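Local coordinates for protein beta-hexosaminidase LpqI (Mycobacterium tuberculosis H37Rv, PDB 6GFV) that cleaves terminal beta-1,4-linked N-acetylglucosamine from peptidoglycan fragments, acting as a family 3 glycoside hydrolase in cell-wall recycling, at residues D204-G207 / D208-P212; A38-N42 / Y43-G47; P259-D262 / G263-S267; T96-A100 / R101-Q105. All blocks are in the same frame, centred on the assembly; numbering follows the deposited sequence.

Interaction 1 (D204-G207 / D208-P212)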
loop_
_atom_site.group_PDB
_atom_site.type_symbol
_atom_site.label_atom_id
_atom_site.label_comp_id
_atom_site.label_asym_id
_atom_site.label_seq_id
_atom_site.Cartn_x
_atom_site.Cartn_y
_atom_site.Cartn_z
ATOM N N ASP A 204 1.709 -4.633 -24.485
ATOM C CA ASP A 204 2.684 -3.572 -24.383
ATOM C C ASP A 204 3.257 -3.522 -22.969
ATOM O O ASP A 204 4.454 -3.368 -22.803
ATOM C CB ASP A 204 2.065 -2.231 -24.776
ATOM C CG ASP A 204 1.958 -2.059 -26.276
ATOM O OD1 ASP A 204 2.264 -3.019 -27.017
ATOM O OD2 ASP A 204 1.562 -0.967 -26.722
ATOM N N LEU A 205 2.398 -3.677 -21.964
ATOM C CA LEU A 205 2.825 -3.619 -20.568
ATOM C C LEU A 205 3.831 -4.706 -20.248
ATOM O O LEU A 205 4.848 -4.435 -19.636
ATOM C CB LEU A 205 1.630 -3.738 -19.625
ATOM C CG LEU A 205 0.522 -2.690 -19.745
ATOM C CD1 LEU A 205 -0.516 -2.883 -18.659
ATOM C CD2 LEU A 205 1.108 -1.289 -19.693
ATOM N N VAL A 206 3.545 -5.929 -20.700
ATOM C CA VAL A 206 4.374 -7.100 -20.410
ATOM C C VAL A 206 5.832 -6.915 -20.849
ATOM O O VAL A 206 6.750 -7.405 -20.198
ATOM C CB VAL A 206 3.803 -8.374 -21.083
ATOM C CG1 VAL A 206 4.794 -9.521 -20.997
ATOM C CG2 VAL A 206 2.467 -8.765 -20.475
ATOM N N GLY A 207 6.042 -6.185 -21.935
ATOM C CA GLY A 207 7.379 -5.945 -22.438
ATOM C C GLY A 207 8.027 -4.649 -21.972
ATOM O O GLY A 207 9.153 -4.354 -22.336
ATOM N N ASP A 208 7.328 -3.882 -21.149
ATOM C CA ASP A 208 7.813 -2.565 -20.750
ATOM C C ASP A 208 7.481 -2.263 -19.282
ATOM O O ASP A 208 8.300 -2.477 -18.402
ATOM C CB ASP A 208 7.213 -1.494 -21.673
ATOM C CG ASP A 208 7.924 -0.151 -21.570
ATOM O OD1 ASP A 208 8.727 0.041 -20.654
ATOM O OD2 ASP A 208 7.667 0.729 -22.406
ATOM N N ASP A 209 6.260 -1.813 -19.020
ATOM C CA ASP A 209 5.907 -1.314 -17.686
ATOM C C ASP A 209 6.039 -2.372 -16.589
ATOM O O ASP A 209 6.338 -2.046 -15.462
ATOM C CB ASP A 209 4.482 -0.749 -17.691
ATOM C CG ASP A 209 4.293 0.346 -18.738
ATOM O OD1 ASP A 209 4.551 0.079 -19.933
ATOM O OD2 ASP A 209 3.883 1.465 -18.373
ATOM N N LEU A 210 5.837 -3.641 -16.947
ATOM C CA LEU A 210 5.819 -4.729 -15.974
ATOM C C LEU A 210 7.190 -5.349 -15.726
ATOM O O LEU A 210 7.358 -6.111 -14.788
ATOM C CB LEU A 210 4.830 -5.810 -16.431
ATOM C CG LEU A 210 3.358 -5.440 -16.199
ATOM C CD1 LEU A 210 2.356 -6.368 -16.916
ATOM C CD2 LEU A 210 3.081 -5.390 -14.703
ATOM N N VAL A 211 8.167 -5.023 -16.569
ATOM C CA VAL A 211 9.505 -5.612 -16.462
ATOM C C VAL A 211 10.231 -5.385 -15.091
ATOM O O VAL A 211 10.817 -6.321 -14.564
ATOM C CB VAL A 211 10.403 -5.110 -17.620
ATOM C CG1 VAL A 211 11.857 -5.511 -17.405
ATOM C CG2 VAL A 211 9.878 -5.656 -18.964
ATOM N N PRO A 212 10.176 -4.162 -14.515
ATOM C CA PRO A 212 10.745 -4.003 -13.168
ATOM C C PRO A 212 10.177 -4.978 -12.134
ATOM O O PRO A 212 10.936 -5.488 -11.332
ATOM C CB PRO A 212 10.382 -2.558 -12.806
ATOM C CG PRO A 212 10.367 -1.873 -14.107
ATOM C CD PRO A 212 9.719 -2.869 -15.044
#
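Leu210 lies back over the end of the helix that carries Leu205, and its side chain can be traced atom by atom. CB rests against the backbone carbonyl, 3.5 Å from Leu205 O. CG is still beside that oxygen, and the branch at CD1 reaches farther back, to 3.8 Å from Leu205 CB and, more loosely, to the CG2 methyl of Val206. With CG anti to the carbonyl carbon (chi1 -76°), the isobutyl group turns back toward the helix.

The same oxygen accepts two backbone bonds of equal length. Asp208 N and Leu210 N each stand 3.0 Å from Leu205 O, on opposite faces of the carbonyl plane, though Asp208 N is farther out of it. The CD2 methyl of Leu205 meets the carboxylate of Asp209 at an oblique crossing, 3.7 Å from Asp209 CG. The carboxylate of Asp208 turns outward to a salt bridge with Arg187.

A type I beta turn from Asp208 to Val211 follows at once and leads into helix 211-216. The whole is a short inter-helix turn in the family 3 hydrolase domain, with the Asp209 side chain about 10 Å from that of His181, a probable substrate-binding residue.

Interaction 2 (A38-N42 / Y43-G47); sequences AVVTN and YHVGG
Val39 O is approached by two successive amides where the helix runs out. Tyr43 N donates to Val39 O at 3.0 Å, with an N-H...O angle of 140°, while His44 N makes only a weak bond to the same oxygen. That second amide is shared: it also lies 3.1 Å from Val40 O, again a weak bond, and His44 CA adds a C-H...O contact to Val40 O. His44 then leaves the helical path with positive phi (60°), so the closing turn divides its last amides between two carbonyls, with two of the three bonds weak.

The Tyr43 ring folds back along the helix. One of its faces is covered by Asn42 CB, which stands 4.1 Å from the ring centroid in a CH-pi contact displaced toward the rim, and Val39 O is near the ring plane at an edge. Beyond the turn, Val45 returns to the helix and its branches cross those of Val39 at about a right angle, Val45 CG2 lying 4.0 Å from Val39 CG1. The His44 ring is held by Asp20, which binds its ND1.

Helix 33-43 belongs to a beta-alpha-beta crossover between the parallel strands 26-29 and 47-50. Val39 and Tyr43 pack on helix 305-317, Gly46 O accepts from Lys337, and the backbone of Gly47 enters the barrel sheet by bonding to Val28.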
loop_
_atom_site.group_PDB
_atom_site.type_symbol
_atom_site.label_atom_id
_atom_site.label_comp_id
_atom_site.label_asym_id
_atom_site.label_seq_id
_atom_site.Cartn_x
_atom_site.Cartn_y
_atom_site.Cartn_z
ATOM N N ALA A 38 -9.414 6.833 18.814
ATOM C CA ALA A 38 -10.792 6.365 18.842
ATOM C C ALA A 38 -11.037 5.223 17.847
ATOM O O ALA A 38 -11.692 4.247 18.183
ATOM C CB ALA A 38 -11.760 7.515 18.572
ATOM N N VAL A 39 -10.513 5.339 16.632
ATOM C CA VAL A 39 -10.794 4.312 15.631
ATOM C C VAL A 39 -10.139 2.978 16.027
ATOM O O VAL A 39 -10.759 1.928 15.874
ATOM C CB VAL A 39 -10.366 4.757 14.209
ATOM C CG1 VAL A 39 -8.859 4.657 14.004
ATOM C CG2 VAL A 39 -11.126 3.952 13.144
ATOM N N VAL A 40 -8.934 3.018 16.598
ATOM C CA VAL A 40 -8.267 1.809 17.091
ATOM C C VAL A 40 -8.995 1.176 18.290
ATOM O O VAL A 40 -9.213 -0.034 18.318
ATOM C CB VAL A 40 -6.797 2.087 17.499
ATOM C CG1 VAL A 40 -6.171 0.858 18.130
ATOM C CG2 VAL A 40 -5.978 2.517 16.294
ATOM N N THR A 41 -9.377 1.988 19.272
ATOM C CA THR A 41 -10.031 1.473 20.469
ATOM C C THR A 41 -11.412 0.879 20.168
ATOM O O THR A 41 -11.773 -0.172 20.698
ATOM C CB THR A 41 -10.162 2.583 21.554
ATOM O OG1 THR A 41 -8.863 2.907 22.060
ATOM C CG2 THR A 41 -11.024 2.126 22.724
ATOM N N ASN A 42 -12.169 1.540 19.298
ATOM C CA ASN A 42 -13.551 1.156 19.060
ATOM C C ASN A 42 -13.784 0.126 17.940
ATOM O O ASN A 42 -14.775 -0.599 17.964
ATOM C CB ASN A 42 -14.375 2.402 18.773
ATOM C CG ASN A 42 -14.472 3.306 19.974
ATOM O OD1 ASN A 42 -14.402 2.841 21.107
ATOM N ND2 ASN A 42 -14.608 4.602 19.737
ATOM N N TYR A 43 -12.873 0.063 16.975
ATOM C CA TYR A 43 -13.095 -0.776 15.795
ATOM C C TYR A 43 -11.931 -1.705 15.468
ATOM O O TYR A 43 -12.055 -2.564 14.593
ATOM C CB TYR A 43 -13.421 0.114 14.590
ATOM C CG TYR A 43 -14.668 0.934 14.817
ATOM C CD1 TYR A 43 -15.916 0.328 14.842
ATOM C CD2 TYR A 43 -14.600 2.308 15.020
ATOM C CE1 TYR A 43 -17.057 1.062 15.060
ATOM C CE2 TYR A 43 -15.746 3.056 15.241
ATOM C CZ TYR A 43 -16.970 2.426 15.268
ATOM O OH TYR A 43 -18.120 3.145 15.489
ATOM N N HIS A 44 -10.804 -1.519 16.150
ATOM C CA HIS A 44 -9.660 -2.432 16.073
ATOM C C HIS A 44 -9.062 -2.579 14.671
ATOM O O HIS A 44 -8.688 -3.677 14.267
ATOM C CB HIS A 44 -10.053 -3.826 16.580
ATOM C CG HIS A 44 -10.786 -3.818 17.885
ATOM N ND1 HIS A 44 -11.712 -4.783 18.221
ATOM C CD2 HIS A 44 -10.728 -2.966 18.936
ATOM C CE1 HIS A 44 -12.198 -4.519 19.419
ATOM N NE2 HIS A 44 -11.619 -3.422 19.874
ATOM N N VAL A 45 -8.965 -1.477 13.943
ATOM C CA VAL A 45 -8.454 -1.496 12.578
ATOM C C VAL A 45 -7.011 -1.975 12.538
ATOM O O VAL A 45 -6.244 -1.767 13.478
ATOM C CB VAL A 45 -8.542 -0.103 11.910
ATOM C CG1 VAL A 45 -9.993 0.288 11.670
ATOM C CG2 VAL A 45 -7.829 0.959 12.752
ATOM N N GLY A 46 -6.660 -2.640 11.447
ATOM C CA GLY A 46 -5.331 -3.185 11.269
ATOM C C GLY A 46 -4.237 -2.148 11.174
ATOM O O GLY A 46 -3.089 -2.429 11.482
ATOM N N GLY A 47 -4.584 -0.943 10.742
ATOM C CA GLY A 47 -3.592 0.102 10.597
ATOM C C GLY A 47 -4.151 1.504 10.379
ATOM O O GLY A 47 -5.348 1.692 10.161
#

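Interaction 3 (P259-D262 / G263-S267)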
loop_
_atom_site.group_PDB
_atom_site.type_symbol
_atom_site.label_atom_id
_atom_site.label_comp_id
_atom_site.label_asym_id
_atom_site.label_seq_id
_atom_site.Cartn_x
_atom_site.Cartn_y
_atom_site.Cartn_z
ATOM N N PRO A 259 8.101 -14.784 -11.220
ATOM C CA PRO A 259 7.699 -15.807 -10.254
ATOM C C PRO A 259 6.408 -15.382 -9.547
ATOM O O PRO A 259 6.009 -14.246 -9.696
ATOM C CB PRO A 259 8.887 -15.869 -9.294
ATOM C CG PRO A 259 9.621 -14.652 -9.517
ATOM C CD PRO A 259 9.410 -14.209 -10.900
ATOM N N PRO A 260 5.746 -16.289 -8.822
ATOM C CA PRO A 260 4.490 -15.896 -8.163
ATOM C C PRO A 260 4.729 -14.926 -6.999
ATOM O O PRO A 260 5.839 -14.923 -6.484
ATOM C CB PRO A 260 3.925 -17.224 -7.652
ATOM C CG PRO A 260 4.723 -18.285 -8.299
ATOM C CD PRO A 260 6.055 -17.709 -8.619
ATOM N N PHE A 261 3.724 -14.138 -6.607
ATOM C CA PHE A 261 3.854 -13.208 -5.474
ATOM C C PHE A 261 2.842 -13.502 -4.378
ATOM O O PHE A 261 1.643 -13.432 -4.613
ATOM C CB PHE A 261 3.692 -11.746 -5.924
ATOM C CG PHE A 261 3.848 -10.745 -4.806
ATOM C CD1 PHE A 261 5.074 -10.548 -4.193
ATOM C CD2 PHE A 261 2.767 -9.992 -4.372
ATOM C CE1 PHE A 261 5.212 -9.614 -3.156
ATOM C CE2 PHE A 261 2.900 -9.068 -3.338
ATOM C CZ PHE A 261 4.126 -8.875 -2.746
ATOM N N ASP A 262 3.335 -13.817 -3.185
ATOM C CA ASP A 262 2.480 -14.160 -2.054
ATOM C C ASP A 262 2.588 -13.146 -0.895
ATOM O O ASP A 262 2.139 -13.416 0.208
ATOM C CB ASP A 262 2.821 -15.569 -1.553
ATOM C CG ASP A 262 1.744 -16.151 -0.648
ATOM O OD1 ASP A 262 0.556 -16.035 -0.979
ATOM O OD2 ASP A 262 2.082 -16.716 0.404
ATOM N N GLY A 263 3.211 -11.999 -1.153
ATOM C CA GLY A 263 3.286 -10.919 -0.185
ATOM C C GLY A 263 2.004 -10.109 -0.084
ATOM O O GLY A 263 1.016 -10.449 -0.731
ATOM N N PRO A 264 2.006 -9.031 0.739
ATOM C CA PRO A 264 0.814 -8.197 0.949
ATOM C C PRO A 264 0.495 -7.282 -0.248
ATOM O O PRO A 264 1.376 -6.600 -0.765
ATOM C CB PRO A 264 1.185 -7.365 2.195
ATOM C CG PRO A 264 2.675 -7.190 2.056
ATOM C CD PRO A 264 3.188 -8.478 1.433
ATOM N N VAL A 265 -0.769 -7.276 -0.655
ATOM C CA VAL A 265 -1.267 -6.455 -1.751
ATOM C C VAL A 265 -2.225 -5.356 -1.255
ATOM O O VAL A 265 -3.202 -5.645 -0.566
ATOM C CB VAL A 265 -2.005 -7.309 -2.814
ATOM C CG1 VAL A 265 -2.595 -6.420 -3.877
ATOM C CG2 VAL A 265 -1.063 -8.321 -3.434
ATOM N N PHE A 266 -1.941 -4.109 -1.627
ATOM C CA PHE A 266 -2.717 -2.944 -1.190
ATOM C C PHE A 266 -3.523 -2.322 -2.326
ATOM O O PHE A 266 -2.984 -2.120 -3.400
ATOM C CB PHE A 266 -1.803 -1.833 -0.645
ATOM C CG PHE A 266 -0.943 -2.223 0.523
ATOM C CD1 PHE A 266 0.149 -3.051 0.362
ATOM C CD2 PHE A 266 -1.169 -1.668 1.770
ATOM C CE1 PHE A 266 0.965 -3.368 1.442
ATOM C CE2 PHE A 266 -0.355 -1.984 2.850
ATOM C CZ PHE A 266 0.705 -2.832 2.684
ATOM N N SER A 267 -4.773 -1.947 -2.078
ATOM C CA SER A 267 -5.455 -1.034 -2.991
ATOM C C SER A 267 -4.846 0.359 -2.878
ATOM O O SER A 267 -4.286 0.720 -1.838
ATOM C CB SER A 267 -6.965 -0.969 -2.717
ATOM O OG SER A 267 -7.288 -0.144 -1.605
#
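The phenyl ring of Phe261 lies flat against the backbone of Gly263, and this face-on arrangement organises the contact. Gly263 N stands 3.5 Å above the plane of the Phe261 ring, over its centre. Gly263 CA follows toward the far rim in a CH-pi contact, its nearest ring atom being Phe261 CZ at 3.4 Å. The fit depends on Phe261 holding CG anti to its own nitrogen (chi1 -179°), which carries the ring forward alongside the chain that comes next.

Other groups meet the ring at its edge. Pro264 O lies in the ring plane, 3.9 Å from Phe261 CE2, and Val265 sends its CG2 methyl to within 4.0 Å of the same CE2. Face and rim receive different partners: a peptide on one, a carbonyl and a methyl on the other. Asp262, between Phe261 and Gly263 in sequence, turns away to a salt bridge with Arg332, while Arg251 NH1 binds both Phe261 O and Gly263 O.

In the barrel, this loop feeds strand 265-267, which runs parallel to strand 223-230. Phe261 and Val265 fill the layer between that strand and helix 244-252, touching Leu250 of the helix together with Val224 and Val226, and Pro264 faces Met336 of helix 323-337.

Interaction 4 (T96-A100 / R101-Q105); sequences TGPSA and RELAQ
Ser99 and Glu102 make the defining bond of an N-cap, at the start of helix 100-106, and Pro98 with Leu103 closes a hydrophobic staple around it. Together they illustrate how the first turn of a helix, whose amides have no preceding carbonyls to bind, is partly completed from the incoming loop.

Hydrogen bonds come first. Ser99 OG accepts from Glu102 N at 3.0 Å, with an N-H...O angle of 157°. The hydroxyl oxygen can reach that amide because it sits between the backbone nitrogen and carbonyl carbon of its own residue (chi1 63°). Regular helical bonds take over directly: Leu103 N donates to Ser99 O at 2.9 Å, and Ala104 N to Ala100 O at 3.2 Å, both nearly straight. Ser99 therefore serves two successive amides, one with its side chain and one with its carbonyl.

Charged groups lead outward. The Arg101 chain, bent at its third torsion, carries its guanidinium to Asp143 in a salt bridge and to Ala141 O.

The Ala100 side chain lies about 5 Å from that of Arg150, which would place this end of the helix beside the probable substrate site.

Van der Waals contacts complete the set. Glu102 extends its chain alongside the proline ring, with Glu102 CG 3.7 Å from Pro98 CB. Leu103 crosses the same ring at about a right angle, and its CD2 presses on Pro98 CG at 3.5 Å, tighter than ordinary van der Waals contact.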
loop_
_atom_site.group_PDB
_atom_site.type_symbol
_atom_site.label_atom_id
_atom_site.label_comp_id
_atom_site.label_asym_id
_atom_site.label_seq_id
_atom_site.Cartn_x
_atom_site.Cartn_y
_atom_site.Cartn_z
ATOM N N THR A 96 12.265 17.549 1.825
ATOM C CA THR A 96 11.755 16.756 0.709
ATOM C C THR A 96 12.855 15.932 0.065
ATOM O O THR A 96 12.622 14.823 -0.407
ATOM C CB THR A 96 11.138 17.631 -0.399
ATOM O OG1 THR A 96 12.131 18.538 -0.872
ATOM C CG2 THR A 96 9.947 18.418 0.105
ATOM N N GLY A 97 14.053 16.495 0.028
ATOM C CA GLY A 97 15.102 15.977 -0.819
ATOM C C GLY A 97 14.714 16.102 -2.288
ATOM O O GLY A 97 13.664 16.650 -2.617
ATOM N N PRO A 98 15.567 15.595 -3.182
ATOM C CA PRO A 98 15.242 15.580 -4.615
ATOM C C PRO A 98 14.114 14.605 -4.985
ATOM O O PRO A 98 13.817 13.654 -4.248
ATOM C CB PRO A 98 16.551 15.145 -5.275
ATOM C CG PRO A 98 17.363 14.520 -4.173
ATOM C CD PRO A 98 16.942 15.148 -2.903
ATOM N N SER A 99 13.489 14.859 -6.131
ATOM C CA SER A 99 12.522 13.934 -6.705
ATOM C C SER A 99 13.194 12.629 -7.102
ATOM O O SER A 99 14.419 12.550 -7.163
ATOM C CB SER A 99 11.846 14.544 -7.936
ATOM O OG SER A 99 12.792 14.794 -8.963
ATOM N N ALA A 100 12.385 11.619 -7.389
ATOM C CA ALA A 100 12.896 10.361 -7.932
ATOM C C ALA A 100 13.677 10.580 -9.235
ATOM O O ALA A 100 14.751 10.029 -9.426
ATOM C CB ALA A 100 11.757 9.391 -8.166
ATOM N N ARG A 101 13.107 11.381 -10.125
ATOM C CA ARG A 101 13.708 11.652 -11.431
ATOM C C ARG A 101 15.031 12.375 -11.259
ATOM O O ARG A 101 16.012 12.059 -11.918
ATOM C CB ARG A 101 12.739 12.461 -12.305
ATOM C CG ARG A 101 13.365 13.122 -13.550
ATOM C CD ARG A 101 12.303 13.662 -14.479
ATOM N NE ARG A 101 11.470 12.600 -15.045
ATOM C CZ ARG A 101 10.306 12.799 -15.649
ATOM N NH1 ARG A 101 9.816 14.022 -15.771
ATOM N NH2 ARG A 101 9.625 11.774 -16.128
ATOM N N GLU A 102 15.071 13.326 -10.339
ATOM C CA GLU A 102 16.311 14.038 -10.060
ATOM C C GLU A 102 17.395 13.123 -9.450
ATOM O O GLU A 102 18.567 13.209 -9.822
ATOM C CB GLU A 102 16.025 15.223 -9.147
ATOM C CG GLU A 102 17.240 16.056 -8.831
ATOM C CD GLU A 102 16.882 17.409 -8.254
ATOM O OE1 GLU A 102 15.701 17.614 -7.890
ATOM O OE2 GLU A 102 17.788 18.261 -8.161
ATOM N N LEU A 103 17.001 12.252 -8.524
ATOM C CA LEU A 103 17.912 11.260 -7.940
ATOM C C LEU A 103 18.632 10.411 -8.984
ATOM O O LEU A 103 19.852 10.308 -8.979
ATOM C CB LEU A 103 17.151 10.331 -6.999
ATOM C CG LEU A 103 16.799 10.818 -5.600
ATOM C CD1 LEU A 103 16.017 9.745 -4.850
ATOM C CD2 LEU A 103 18.068 11.168 -4.856
ATOM N N ALA A 104 17.863 9.798 -9.879
ATOM C CA ALA A 104 18.425 8.892 -10.871
ATOM C C ALA A 104 19.374 9.625 -11.808
ATOM O O ALA A 104 20.220 9.011 -12.439
ATOM C CB ALA A 104 17.303 8.193 -11.661
ATOM N N GLN A 105 19.255 10.946 -11.869
ATOM C CA GLN A 105 20.099 11.750 -12.746
ATOM C C GLN A 105 21.347 12.336 -12.102
ATOM O O GLN A 105 22.273 12.730 -12.800
ATOM C CB GLN A 105 19.284 12.889 -13.338
ATOM C CG GLN A 105 18.426 12.442 -14.501
ATOM C CD GLN A 105 17.483 13.515 -14.964
ATOM O OE1 GLN A 105 17.650 14.688 -14.636
ATOM N NE2 GLN A 105 16.473 13.120 -15.729
#

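Overall arrangement
From the N terminus, interaction 2 comes first and closes the turn from helix 33-43 toward strand 47-50. Interaction 4 starts helix 100-106 after the loop that follows strand 86-87, interaction 1 joins helices 202-206 and 211-216, and interaction 3 delivers the chain to strand 265-267. All four follow in series; none nests or crosses. Interaction 2 lies across the chain's centre from both interaction 1 and interaction 4, with centres about 39 and 36 Å away. Interactions 1 and 3 are closer, about 17 Å between centres, yet none of the four touches another. Each shapes a separate connection between elements of one family 3 barrel domain.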